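Local atomic coordinates of DUF6836 domain-containing protein (Clostridium leptum, PDB entry 4PW1), a protein that is of unknown function but adopts an unusual fold in which alpha helices surround a nine-stranded antiparallel beta sheet. Residues 130-135 with 236-241; 116-119 with 123-126; 44-49 with 71-76. All coordinates share one frame; numbering follows the deposited sequence.

Contact 1: 130-135 with 236-241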
ATOM      1  N   GLY B 130       5.776 -11.369  18.582  1.00 27.73           N
ATOM      2  CA  GLY B 130       5.901 -12.615  19.343  1.00 28.13           C
ATOM      3  C   GLY B 130       4.588 -13.058  20.006  1.00 28.67           C
ATOM      4  O   GLY B 130       4.206 -14.213  19.927  1.00 25.97           O
ATOM      5  N   LYS B 131       3.894 -12.153  20.671  1.00 29.62           N
ATOM      6  CA  LYS B 131       2.628 -12.499  21.319  0.50 30.47           C
ATOM      7  C   LYS B 131       1.619 -12.982  20.251  1.00 30.37           C
ATOM      8  O   LYS B 131       0.914 -14.001  20.432  1.00 29.03           O
ATOM      9  CB  LYS B 131       2.108 -11.306  22.148  0.50 30.60           C
ATOM     10  CG  LYS B 131       0.793 -11.522  22.920  0.50 29.82           C
ATOM     11  CD  LYS B 131       0.855 -12.644  23.975  0.50 30.27           C
ATOM     12  CE  LYS B 131      -0.364 -12.637  24.906  0.50 27.77           C
ATOM     13  NZ  LYS B 131      -1.658 -12.402  24.172  0.50 25.19           N
ATOM     14  N   LEU B 132       1.563 -12.267  19.140  1.00 29.18           N
ATOM     15  CA  LEU B 132       0.650 -12.585  18.058  1.00 28.88           C
ATOM     16  C   LEU B 132       0.899 -13.968  17.515  1.00 30.07           C
ATOM     17  O   LEU B 132      -0.039 -14.762  17.337  1.00 29.62           O
ATOM     18  CB  LEU B 132       0.804 -11.525  16.977  1.00 35.29           C
ATOM     19  CG  LEU B 132      -0.372 -11.117  16.132  1.00 38.04           C
ATOM     20  CD1 LEU B 132      -1.659 -10.973  16.921  1.00 37.05           C
ATOM     21  CD2 LEU B 132       0.017  -9.830  15.429  1.00 39.12           C
ATOM     22  N   GLN B 133       2.167 -14.304  17.312  1.00 26.83           N
ATOM     23  CA  GLN B 133       2.534 -15.645  16.863  1.00 31.66           C
ATOM     24  C   GLN B 133       2.081 -16.727  17.841  1.00 32.22           C
ATOM     25  O   GLN B 133       1.576 -17.761  17.429  1.00 30.60           O
ATOM     26  CB  GLN B 133       4.052 -15.726  16.645  1.00 36.05           C
ATOM     27  CG  GLN B 133       4.604 -17.035  16.080  1.00 42.63           C
ATOM     28  CD  GLN B 133       4.160 -17.304  14.633  1.00 60.24           C
ATOM     29  OE1 GLN B 133       3.918 -16.379  13.849  1.00 64.73           O
ATOM     30  NE2 GLN B 133       4.042 -18.578  14.281  1.00 62.97           N
ATOM     31  N   GLU B 134       2.297 -16.472  19.125  1.00 31.02           N
ATOM     32  CA  GLU B 134       1.913 -17.387  20.189  0.50 32.71           C
ATOM     33  C   GLU B 134       0.387 -17.541  20.219  1.00 29.47           C
ATOM     34  O   GLU B 134      -0.121 -18.637  20.319  1.00 26.80           O
ATOM     35  CB  GLU B 134       2.453 -16.898  21.562  0.50 34.91           C
ATOM     36  CG  GLU B 134       3.954 -17.114  21.780  0.50 38.69           C
ATOM     37  CD  GLU B 134       4.562 -16.264  22.909  0.50 42.47           C
ATOM     38  OE1 GLU B 134       3.842 -15.500  23.596  0.50 40.57           O
ATOM     39  OE2 GLU B 134       5.790 -16.360  23.115  0.50 48.94           O
ATOM     40  N   ASP B 135      -0.334 -16.425  20.127  1.00 27.80           N
ATOM     41  CA  ASP B 135      -1.804 -16.463  20.157  1.00 26.87           C
ATOM     42  C   ASP B 135      -2.310 -17.285  18.951  1.00 28.46           C
ATOM     43  O   ASP B 135      -3.281 -18.060  19.071  1.00 29.28           O
ATOM     44  CB  ASP B 135      -2.408 -15.052  20.081  1.00 26.65           C
ATOM     45  CG  ASP B 135      -2.342 -14.283  21.404  1.00 28.21           C
ATOM     46  OD1 ASP B 135      -1.826 -14.785  22.390  1.00 28.85           O
ATOM     47  OD2 ASP B 135      -2.821 -13.140  21.437  1.00 33.83           O
ATOM     48  N   LEU B 236      -5.876  -8.408   9.415  1.00 20.46           N
ATOM     49  CA  LEU B 236      -6.271  -8.054  10.764  1.00 18.56           C
ATOM     50  C   LEU B 236      -5.313  -6.983  11.261  1.00 18.53           C
ATOM     51  O   LEU B 236      -4.125  -7.145  11.159  1.00 21.73           O
ATOM     52  CB  LEU B 236      -6.216  -9.279  11.665  1.00 20.78           C
ATOM     53  CG  LEU B 236      -7.272 -10.326  11.369  1.00 26.29           C
ATOM     54  CD1 LEU B 236      -7.024 -11.588  12.194  1.00 27.60           C
ATOM     55  CD2 LEU B 236      -8.651  -9.768  11.694  1.00 31.89           C
ATOM     56  N   ILE B 237      -5.852  -5.890  11.794  1.00 18.40           N
ATOM     57  CA  ILE B 237      -5.071  -4.747  12.217  1.00 18.30           C
ATOM     58  C   ILE B 237      -4.865  -4.791  13.712  1.00 17.58           C
ATOM     59  O   ILE B 237      -5.826  -4.614  14.490  1.00 17.59           O
ATOM     60  CB  ILE B 237      -5.795  -3.422  11.861  1.00 17.78           C
ATOM     61  CG1 ILE B 237      -6.091  -3.388  10.367  1.00 18.24           C
ATOM     62  CG2 ILE B 237      -4.988  -2.215  12.308  1.00 17.93           C
ATOM     63  CD1 ILE B 237      -6.995  -2.240   9.988  1.00 19.21           C
ATOM     64  N   TYR B 238      -3.630  -5.079  14.105  1.00 16.05           N
ATOM     65  CA  TYR B 238      -3.274  -5.277  15.501  1.00 18.30           C
ATOM     66  C   TYR B 238      -2.589  -4.053  16.073  1.00 18.43           C
ATOM     67  O   TYR B 238      -1.634  -3.538  15.468  1.00 19.70           O
ATOM     68  CB  TYR B 238      -2.369  -6.487  15.630  1.00 18.22           C
ATOM     69  CG  TYR B 238      -2.045  -6.912  17.047  1.00 20.52           C
ATOM     70  CD1 TYR B 238      -2.967  -7.643  17.804  1.00 22.06           C
ATOM     71  CD2 TYR B 238      -0.793  -6.665  17.606  1.00 21.20           C
ATOM     72  CE1 TYR B 238      -2.658  -8.089  19.066  1.00 22.25           C
ATOM     73  CE2 TYR B 238      -0.482  -7.110  18.885  1.00 24.21           C
ATOM     74  CZ  TYR B 238      -1.426  -7.814  19.609  1.00 24.25           C
ATOM     75  OH  TYR B 238      -1.133  -8.283  20.864  1.00 22.94           O
ATOM     76  N   SER B 239      -3.076  -3.610  17.231  1.00 19.67           N
ATOM     77  CA  SER B 239      -2.418  -2.577  18.006  1.00 19.63           C
ATOM     78  C   SER B 239      -1.452  -3.204  19.041  1.00 22.98           C
ATOM     79  O   SER B 239      -1.886  -3.946  19.933  1.00 20.84           O
ATOM     80  CB  SER B 239      -3.428  -1.734  18.741  1.00 21.37           C
ATOM     81  OG  SER B 239      -2.771  -0.977  19.725  1.00 21.36           O
ATOM     82  N   PRO B 240      -0.142  -2.927  18.917  1.00 20.52           N
ATOM     83  CA  PRO B 240       0.808  -3.407  19.913  1.00 24.00           C
ATOM     84  C   PRO B 240       0.624  -2.681  21.257  1.00 23.87           C
ATOM     85  O   PRO B 240       0.930  -3.232  22.274  1.00 24.55           O
ATOM     86  CB  PRO B 240       2.182  -3.092  19.284  1.00 25.62           C
ATOM     87  CG  PRO B 240       1.904  -1.914  18.411  1.00 26.72           C
ATOM     88  CD  PRO B 240       0.537  -2.206  17.836  1.00 27.23           C
ATOM     89  N   ILE B 241       0.056  -1.482  21.261  1.00 22.18           N
ATOM     90  CA  ILE B 241      -0.195  -0.784  22.505  1.00 22.57           C
ATOM     91  C   ILE B 241      -1.380  -1.445  23.255  1.00 24.70           C
ATOM     92  O   ILE B 241      -1.254  -1.777  24.438  1.00 24.85           O
ATOM     93  CB  ILE B 241      -0.498   0.697  22.241  1.00 22.99           C
ATOM     94  CG1 ILE B 241       0.648   1.350  21.429  1.00 23.72           C
ATOM     95  CG2 ILE B 241      -0.741   1.416  23.547  1.00 25.06           C
ATOM     96  CD1 ILE B 241       2.025   1.159  22.030  1.00 28.37           C
TER

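Contact 2: 116-119 with 123-126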
ATOM      1  N   ASP B 116      -4.539   9.320  19.876  1.00 26.86           N
ATOM      2  CA  ASP B 116      -3.541   9.839  20.794  1.00 29.47           C
ATOM      3  C   ASP B 116      -2.685   8.721  21.382  1.00 32.53           C
ATOM      4  O   ASP B 116      -2.010   8.938  22.361  1.00 31.24           O
ATOM      5  CB  ASP B 116      -4.205  10.654  21.897  1.00 28.92           C
ATOM      6  CG  ASP B 116      -5.074  11.760  21.341  1.00 33.26           C
ATOM      7  OD1 ASP B 116      -4.541  12.615  20.591  1.00 32.93           O
ATOM      8  OD2 ASP B 116      -6.298  11.784  21.635  1.00 31.00           O
ATOM      9  N   GLU B 117      -2.659   7.537  20.776  1.00 30.36           N
ATOM     10  CA  GLU B 117      -1.890   6.466  21.382  1.00 33.27           C
ATOM     11  C   GLU B 117      -0.384   6.709  21.192  1.00 29.93           C
ATOM     12  O   GLU B 117       0.063   7.348  20.234  1.00 27.67           O
ATOM     13  CB  GLU B 117      -2.317   5.093  20.867  1.00 34.78           C
ATOM     14  CG  GLU B 117      -1.915   4.802  19.468  1.00 39.20           C
ATOM     15  CD  GLU B 117      -2.240   3.371  19.031  1.00 45.90           C
ATOM     16  OE1 GLU B 117      -2.880   2.572  19.777  1.00 41.25           O
ATOM     17  OE2 GLU B 117      -1.841   3.061  17.895  1.00 40.18           O
ATOM     18  N   ARG B 118       0.414   6.241  22.118  1.00 30.45           N
ATOM     19  CA  ARG B 118       1.855   6.448  21.931  1.00 32.00           C
ATOM     20  C   ARG B 118       2.425   5.522  20.852  1.00 29.66           C
ATOM     21  O   ARG B 118       1.879   4.456  20.533  1.00 29.16           O
ATOM     22  CB  ARG B 118       2.636   6.274  23.226  1.00 33.86           C
ATOM     23  CG  ARG B 118       2.550   4.907  23.792  1.00 31.86           C
ATOM     24  CD  ARG B 118       3.351   4.827  25.071  1.00 31.86           C
ATOM     25  NE  ARG B 118       3.250   3.462  25.531  1.00 31.57           N
ATOM     26  CZ  ARG B 118       4.088   2.500  25.217  1.00 35.38           C
ATOM     27  NH1 ARG B 118       5.162   2.743  24.442  1.00 38.85           N
ATOM     28  NH2 ARG B 118       3.838   1.284  25.672  1.00 34.32           N
ATOM     29  N   GLU B 119       3.554   5.946  20.326  1.00 31.32           N
ATOM     30  CA  GLU B 119       4.255   5.191  19.328  1.00 36.31           C
ATOM     31  C   GLU B 119       4.985   4.034  19.984  1.00 30.36           C
ATOM     32  O   GLU B 119       5.748   4.217  20.929  1.00 28.80           O
ATOM     33  CB  GLU B 119       5.235   6.121  18.621  1.00 42.10           C
ATOM     34  CG  GLU B 119       5.975   5.494  17.461  1.00 51.46           C
ATOM     35  CD  GLU B 119       6.881   6.498  16.773  1.00 68.59           C
ATOM     36  OE1 GLU B 119       6.369   7.554  16.347  1.00 75.67           O
ATOM     37  OE2 GLU B 119       8.101   6.234  16.673  1.00 77.13           O
ATOM     38  N   ASP B 123      11.354  -2.557  20.030  1.00 33.88           N
ATOM     39  CA  ASP B 123      11.253  -3.711  20.929  1.00 37.00           C
ATOM     40  C   ASP B 123       9.820  -4.121  21.252  1.00 35.04           C
ATOM     41  O   ASP B 123       9.518  -5.308  21.308  1.00 33.69           O
ATOM     42  CB  ASP B 123      12.002  -3.447  22.233  1.00 44.67           C
ATOM     43  CG  ASP B 123      13.518  -3.618  22.086  1.00 54.27           C
ATOM     44  OD1 ASP B 123      13.978  -4.182  21.069  1.00 56.19           O
ATOM     45  OD2 ASP B 123      14.257  -3.190  22.996  1.00 70.30           O
ATOM     46  N   GLU B 124       8.946  -3.138  21.450  1.00 32.44           N
ATOM     47  CA  GLU B 124       7.535  -3.408  21.714  1.00 33.86           C
ATOM     48  C   GLU B 124       6.888  -4.035  20.503  1.00 31.37           C
ATOM     49  O   GLU B 124       6.056  -4.907  20.646  1.00 28.28           O
ATOM     50  CB  GLU B 124       6.799  -2.117  22.097  1.00 36.02           C
ATOM     51  CG  GLU B 124       7.194  -1.635  23.491  1.00 43.59           C
ATOM     52  CD  GLU B 124       6.651  -0.260  23.844  1.00 45.21           C
ATOM     53  OE1 GLU B 124       6.406   0.565  22.952  1.00 38.82           O
ATOM     54  OE2 GLU B 124       6.449  -0.003  25.037  1.00 55.04           O
HETATM   55  N   MSE B 125       7.269  -3.576  19.304  1.00 31.21           N
HETATM   56  CA  MSE B 125       6.740  -4.138  18.066  1.00 30.31           C
HETATM   57  C   MSE B 125       7.144  -5.581  17.969  1.00 27.63           C
HETATM   58  O   MSE B 125       6.321  -6.429  17.643  1.00 27.40           O
HETATM   59  CB  MSE B 125       7.160  -3.362  16.824  1.00 29.85           C
HETATM   60  CG  MSE B 125       6.324  -2.104  16.725  1.00 36.50           C
HETATM   61 SE   MSE B 125       4.683  -2.516  15.750  0.75 28.72          SE
HETATM   62  CE  MSE B 125       4.390  -0.615  15.380  1.00 32.46           C
ATOM     63  N   ASP B 126       8.410  -5.869  18.245  1.00 28.64           N
ATOM     64  CA  ASP B 126       8.893  -7.238  18.164  1.00 30.09           C
ATOM     65  C   ASP B 126       8.188  -8.138  19.193  1.00 31.59           C
ATOM     66  O   ASP B 126       7.801  -9.244  18.849  1.00 29.60           O
ATOM     67  CB  ASP B 126      10.418  -7.324  18.314  1.00 33.72           C
ATOM     68  CG  ASP B 126      11.158  -6.834  17.069  1.00 42.74           C
ATOM     69  OD1 ASP B 126      10.542  -6.686  15.973  1.00 42.76           O
ATOM     70  OD2 ASP B 126      12.379  -6.590  17.186  1.00 56.97           O
TER

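Contact 3: 44-49 with 71-76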
ATOM      1  N   GLU B  44     -31.094   3.464   7.448  1.00 23.87           N
ATOM      2  CA  GLU B  44     -31.166   3.216   8.891  1.00 25.99           C
ATOM      3  C   GLU B  44     -30.591   1.894   9.360  1.00 24.01           C
ATOM      4  O   GLU B  44     -29.961   1.834  10.422  1.00 22.77           O
ATOM      5  CB  GLU B  44     -32.604   3.376   9.425  1.00 31.07           C
ATOM      6  CG  GLU B  44     -32.631   3.628  10.921  1.00 36.04           C
ATOM      7  CD  GLU B  44     -32.572   2.323  11.722  1.00 32.13           C
ATOM      8  OE1 GLU B  44     -32.961   1.305  11.147  1.00 33.27           O
ATOM      9  OE2 GLU B  44     -32.097   2.290  12.875  1.00 28.00           O
ATOM     10  N   GLU B  45     -30.786   0.845   8.582  1.00 22.29           N
ATOM     11  CA  GLU B  45     -30.239  -0.472   8.938  1.00 24.96           C
ATOM     12  C   GLU B  45     -28.716  -0.471   8.926  1.00 24.46           C
ATOM     13  O   GLU B  45     -28.069  -1.209   9.698  1.00 21.51           O
ATOM     14  CB  GLU B  45     -30.723  -1.543   7.964  1.00 28.53           C
ATOM     15  CG  GLU B  45     -32.224  -1.779   8.064  1.00 45.61           C
ATOM     16  CD  GLU B  45     -32.605  -3.222   7.796  1.00 64.21           C
ATOM     17  OE1 GLU B  45     -32.738  -4.035   8.768  1.00 72.71           O
ATOM     18  OE2 GLU B  45     -32.740  -3.533   6.604  1.00 73.25           O
ATOM     19  N   ILE B  46     -28.140   0.335   8.045  1.00 22.42           N
ATOM     20  CA  ILE B  46     -26.692   0.419   8.005  1.00 20.85           C
ATOM     21  C   ILE B  46     -26.199   1.214   9.200  1.00 20.89           C
ATOM     22  O   ILE B  46     -25.234   0.810   9.871  1.00 20.44           O
ATOM     23  CB  ILE B  46     -26.197   0.954   6.654  1.00 23.31           C
ATOM     24  CG1 ILE B  46     -26.442  -0.173   5.634  1.00 28.63           C
ATOM     25  CG2 ILE B  46     -24.725   1.281   6.749  1.00 22.28           C
ATOM     26  CD1 ILE B  46     -26.185   0.169   4.204  1.00 38.38           C
ATOM     27  N   VAL B  47     -26.905   2.291   9.518  1.00 20.75           N
ATOM     28  CA  VAL B  47     -26.554   3.085  10.676  1.00 19.89           C
ATOM     29  C   VAL B  47     -26.626   2.279  11.979  1.00 22.68           C
ATOM     30  O   VAL B  47     -25.710   2.306  12.766  1.00 20.66           O
ATOM     31  CB  VAL B  47     -27.363   4.373  10.736  1.00 21.30           C
ATOM     32  CG1 VAL B  47     -27.055   5.142  12.026  1.00 23.04           C
ATOM     33  CG2 VAL B  47     -27.045   5.239   9.518  1.00 20.73           C
ATOM     34  N   SER B  48     -27.707   1.520  12.171  1.00 21.64           N
ATOM     35  CA  SER B  48     -27.855   0.704  13.339  1.00 22.24           C
ATOM     36  C   SER B  48     -26.730  -0.304  13.447  1.00 23.27           C
ATOM     37  O   SER B  48     -26.126  -0.470  14.511  1.00 26.05           O
ATOM     38  CB  SER B  48     -29.220  -0.020  13.258  1.00 25.81           C
ATOM     39  OG  SER B  48     -29.264  -0.895  14.322  1.00 31.85           O
ATOM     40  N   PHE B  49     -26.429  -0.988  12.343  1.00 21.26           N
ATOM     41  CA  PHE B  49     -25.352  -1.920  12.342  1.00 20.37           C
ATOM     42  C   PHE B  49     -23.994  -1.254  12.697  1.00 20.16           C
ATOM     43  O   PHE B  49     -23.176  -1.817  13.451  1.00 18.64           O
ATOM     44  CB  PHE B  49     -25.262  -2.621  10.982  1.00 23.57           C
ATOM     45  CG  PHE B  49     -24.076  -3.544  10.872  1.00 22.52           C
ATOM     46  CD1 PHE B  49     -24.134  -4.823  11.361  1.00 21.61           C
ATOM     47  CD2 PHE B  49     -22.900  -3.108  10.282  1.00 21.39           C
ATOM     48  CE1 PHE B  49     -23.034  -5.670  11.290  1.00 21.71           C
ATOM     49  CE2 PHE B  49     -21.792  -3.949  10.211  1.00 21.69           C
ATOM     50  CZ  PHE B  49     -21.849  -5.234  10.723  1.00 19.93           C
ATOM     51  N   ILE B  71     -22.927   9.146  12.288  1.00 25.93           N
ATOM     52  CA  ILE B  71     -22.698   8.085  11.310  1.00 23.51           C
ATOM     53  C   ILE B  71     -23.242   8.484   9.925  1.00 24.28           C
ATOM     54  O   ILE B  71     -24.382   8.225   9.607  1.00 24.31           O
ATOM     55  CB  ILE B  71     -23.344   6.784  11.783  1.00 21.08           C
ATOM     56  CG1 ILE B  71     -22.665   6.361  13.097  1.00 22.86           C
ATOM     57  CG2 ILE B  71     -23.189   5.682  10.753  1.00 23.14           C
ATOM     58  CD1 ILE B  71     -23.381   5.216  13.813  1.00 22.93           C
ATOM     59  N   LYS B  72     -22.368   9.015   9.082  1.00 23.51           N
ATOM     60  CA  LYS B  72     -22.728   9.492   7.761  1.00 24.91           C
ATOM     61  C   LYS B  72     -22.021   8.735   6.645  1.00 25.29           C
ATOM     62  O   LYS B  72     -20.928   9.124   6.147  1.00 22.97           O
ATOM     63  CB  LYS B  72     -22.459  10.986   7.684  1.00 32.29           C
ATOM     64  CG  LYS B  72     -23.363  11.791   8.617  1.00 40.19           C
ATOM     65  CD  LYS B  72     -23.255  13.277   8.302  1.00 58.67           C
ATOM     66  CE  LYS B  72     -22.056  13.883   8.999  1.00 77.90           C
ATOM     67  NZ  LYS B  72     -22.310  14.052  10.458  1.00100.13           N
ATOM     68  N   PHE B  73     -22.635   7.626   6.257  1.00 20.25           N
ATOM     69  CA  PHE B  73     -22.135   6.834   5.144  1.00 20.90           C
ATOM     70  C   PHE B  73     -22.251   7.564   3.828  1.00 21.31           C
ATOM     71  O   PHE B  73     -23.167   8.385   3.623  1.00 22.08           O
ATOM     72  CB  PHE B  73     -22.821   5.471   5.063  1.00 21.47           C
ATOM     73  CG  PHE B  73     -22.263   4.459   6.026  1.00 21.04           C
ATOM     74  CD1 PHE B  73     -22.728   4.368   7.321  1.00 21.37           C
ATOM     75  CD2 PHE B  73     -21.204   3.617   5.636  1.00 20.80           C
ATOM     76  CE1 PHE B  73     -22.202   3.425   8.202  1.00 20.47           C
ATOM     77  CE2 PHE B  73     -20.701   2.667   6.490  1.00 19.18           C
ATOM     78  CZ  PHE B  73     -21.197   2.573   7.786  1.00 20.65           C
ATOM     79  N   ARG B  74     -21.267   7.301   2.957  1.00 20.91           N
ATOM     80  CA  ARG B  74     -21.226   7.845   1.608  1.00 22.88           C
ATOM     81  C   ARG B  74     -21.248   6.700   0.632  1.00 20.70           C
ATOM     82  O   ARG B  74     -20.519   5.708   0.797  1.00 20.45           O
ATOM     83  CB  ARG B  74     -19.997   8.726   1.405  1.00 24.58           C
ATOM     84  CG  ARG B  74     -20.008   9.946   2.306  1.00 32.30           C
ATOM     85  CD  ARG B  74     -19.069  11.050   1.850  1.00 42.12           C
ATOM     86  NE  ARG B  74     -17.691  10.645   2.006  1.00 70.60           N
ATOM     87  CZ  ARG B  74     -16.852  11.094   2.938  1.00 80.61           C
ATOM     88  NH1 ARG B  74     -17.215  12.008   3.834  1.00 68.21           N
ATOM     89  NH2 ARG B  74     -15.615  10.628   2.958  1.00 83.06           N
ATOM     90  N   TYR B  75     -22.149   6.819  -0.340  1.00 19.91           N
ATOM     91  CA  TYR B  75     -22.480   5.764  -1.266  1.00 19.65           C
ATOM     92  C   TYR B  75     -21.714   5.925  -2.548  1.00 19.94           C
ATOM     93  O   TYR B  75     -21.586   7.039  -3.106  1.00 20.18           O
ATOM     94  CB  TYR B  75     -23.998   5.826  -1.566  1.00 20.76           C
ATOM     95  CG  TYR B  75     -24.368   4.970  -2.732  1.00 22.31           C
ATOM     96  CD1 TYR B  75     -24.522   3.601  -2.583  1.00 22.95           C
ATOM     97  CD2 TYR B  75     -24.500   5.506  -3.993  1.00 22.23           C
ATOM     98  CE1 TYR B  75     -24.831   2.789  -3.665  1.00 23.65           C
ATOM     99  CE2 TYR B  75     -24.783   4.706  -5.075  1.00 23.04           C
ATOM    100  CZ  TYR B  75     -24.945   3.331  -4.892  1.00 22.47           C
ATOM    101  OH  TYR B  75     -25.256   2.556  -5.962  1.00 20.64           O
ATOM    102  N   SER B  76     -21.229   4.800  -3.036  1.00 20.09           N
ATOM    103  CA  SER B  76     -20.542   4.726  -4.327  1.00 21.67           C
ATOM    104  C   SER B  76     -21.326   3.904  -5.310  1.00 21.70           C
ATOM    105  O   SER B  76     -21.799   2.833  -4.964  1.00 21.11           O
ATOM    106  CB  SER B  76     -19.190   4.012  -4.142  1.00 24.99           C
ATOM    107  OG  SER B  76     -18.659   3.559  -5.376  1.00 23.03           O
TER

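Contact 1: 130-135 with 236-241
Lys131 touches Tyr238 only loosely, its CG lying 4.3 Å from the Tyr238 OH. In one of its two modelled conformers the rest of the lysine chain turns along its own helix, where NZ meets Asp135 four residues on, 3.0 Å from OD1 and 3.1 Å from OD2. Each carboxylate oxygen offers its syn lone pair, so the ammonium sits in the fork between them.

Leu132 follows and carries the contact. Its CD1 stands over one face of the Tyr238 ring, 3.9 Å from the centroid and 20° off the normal, a CH-pi contact displaced toward the CD1–CE1 rim. The other methyl, CD2, rests 3.9 Å from Tyr238 CG, near the root of the ring. The two side chains run past each other in opposite directions. Tyr238 reaches the helix because its CG is anti to the backbone N (chi1 -173°), swinging the ring out from the strand. Its hydroxyl is buried without a hydrogen-bond partner in the model.

Asp135, one turn beyond Lys131, also accepts the backbone N-H of Ala173 through OD2, tying this helix to the start of helix 173-190. Phe245 meets the Tyr238 ring edge-to-face and also touches Leu132. The arrangement is that of a helix, 122-141, packed by an aliphatic side chain against an aromatic residue on one face of an antiparallel sheet.

Contact 2: 116-119 with 123-126
Glu119 and Glu124 mark the closest backbone approach, with 9.5 Å between Glu119 CA and Glu124 CA. The irregular chain of 116-119 and the first turn of helix 122-141, at 123-126, are therefore held apart, and long side chains must bridge the distance. Across it runs a salt bridge between Arg118 and Glu124, whose side chains cross at about a right angle.

Arg118 places its CG between its own backbone N and carbonyl carbon (chi1 63°) and then stretches straight out to NE, which carries the guanidinium over to the helix. It grips the carboxylate end-on with both terminal nitrogens. Arg118 NH1 donates to Glu124 OE1 over 2.9 Å, with an N-H...O angle of 150°; it meets the syn lone pair of that oxygen, which lies somewhat out of the guanidinium plane. Arg118 NH2 donates to Glu124 OE2 over 3.0 Å; this oxygen lies near the guanidinium plane but is met from above the carboxylate plane. The two flat groups are turned 50° apart, so the pairing is skewed rather than coplanar. A third, weak bond joins Arg118 NH1 to Glu124 OE2 over 3.1 Å.

These residues belong to the connection from strand 106-114 into helix 122-141, and Glu124 serves that junction twice. Its OE1 also accepts the backbone N-H of Thr121, just ahead of the helix, which is one half of a capping-box pattern. One carboxylate oxygen thus takes a bond from the helix start and another from the preceding loop. The loop itself is held in turn by Asn220, whose ND2 bonds Arg118 O and Glu117 OE2. Arg118 is exposed and touches a crystal neighbour, so the lattice may contribute to its pose.

Contact 3: 44-49 with 71-76
Ile46 sets a single methyl on the ring of Phe73, while Val47 and Ile71 mesh branch to branch beside them. The Ile46 methyl is CG2, placed anti to the backbone N while CG1 lies beside that N (chi1 -72°); the short branch thus faces the aromatic residue and the longer one does not touch it. Ile46 CG2 hangs 3.8 Å from the centroid of the Phe73 ring, 17° off its normal, which makes a CH-pi contact over the face. It is displaced toward one rim, with Phe73 CE1 3.6 Å away as its closest ring atom. Phe73 presents the flat side of its ring to the helix.

Val47 and Ile71 come together where the backbones approach most closely, 6.3 Å between Val47 CA and Ile71 CA. Their side chains cross obliquely and both valine methyls take part. Val47 CG1 rests 4.1 Å from Ile71 CB, and Val47 CG2 meets Ile71 CG2 at the same separation. Ile71 is extended through CG1, so its CD1 reaches the helix backbone, 3.9 Å from Val47 O. Nothing polar pairs across this interface; it is held by van der Waals packing of buried groups. A glycerol, probably from the crystallisation liquor, lies about 4 Å from the Ile46 side chain.

The contact seats the first turns of helix 44-58 on the chain leading into strand 74-76, near one edge of the sheet. Ala50 of the same helix touches both Ile71 and Phe73, and strand 80-89 adds Arg81 against Ile46, Leu83 against Phe73 and Met86 against Ile71.

In the fold
Contacts 1 and 3 are buried and apolar where they cross, each laying an aliphatic methyl over an aromatic face, and both reach the same antiparallel sheet. They lie on opposite sides of the chain's centre, with centres about 30 Å apart: contact 3 is near the 39-40 edge, contact 1 on strand 233-239 in the other half. Contact 2 is a surface contact, and its chemistry is ionic. It shares helix 122-141 with contact 1 and adjoins it directly, since Pro240 packs on Met125, and Ile241 on Arg118 O. One helix is thus tied by charge near its start and by hydrophobic packing farther along.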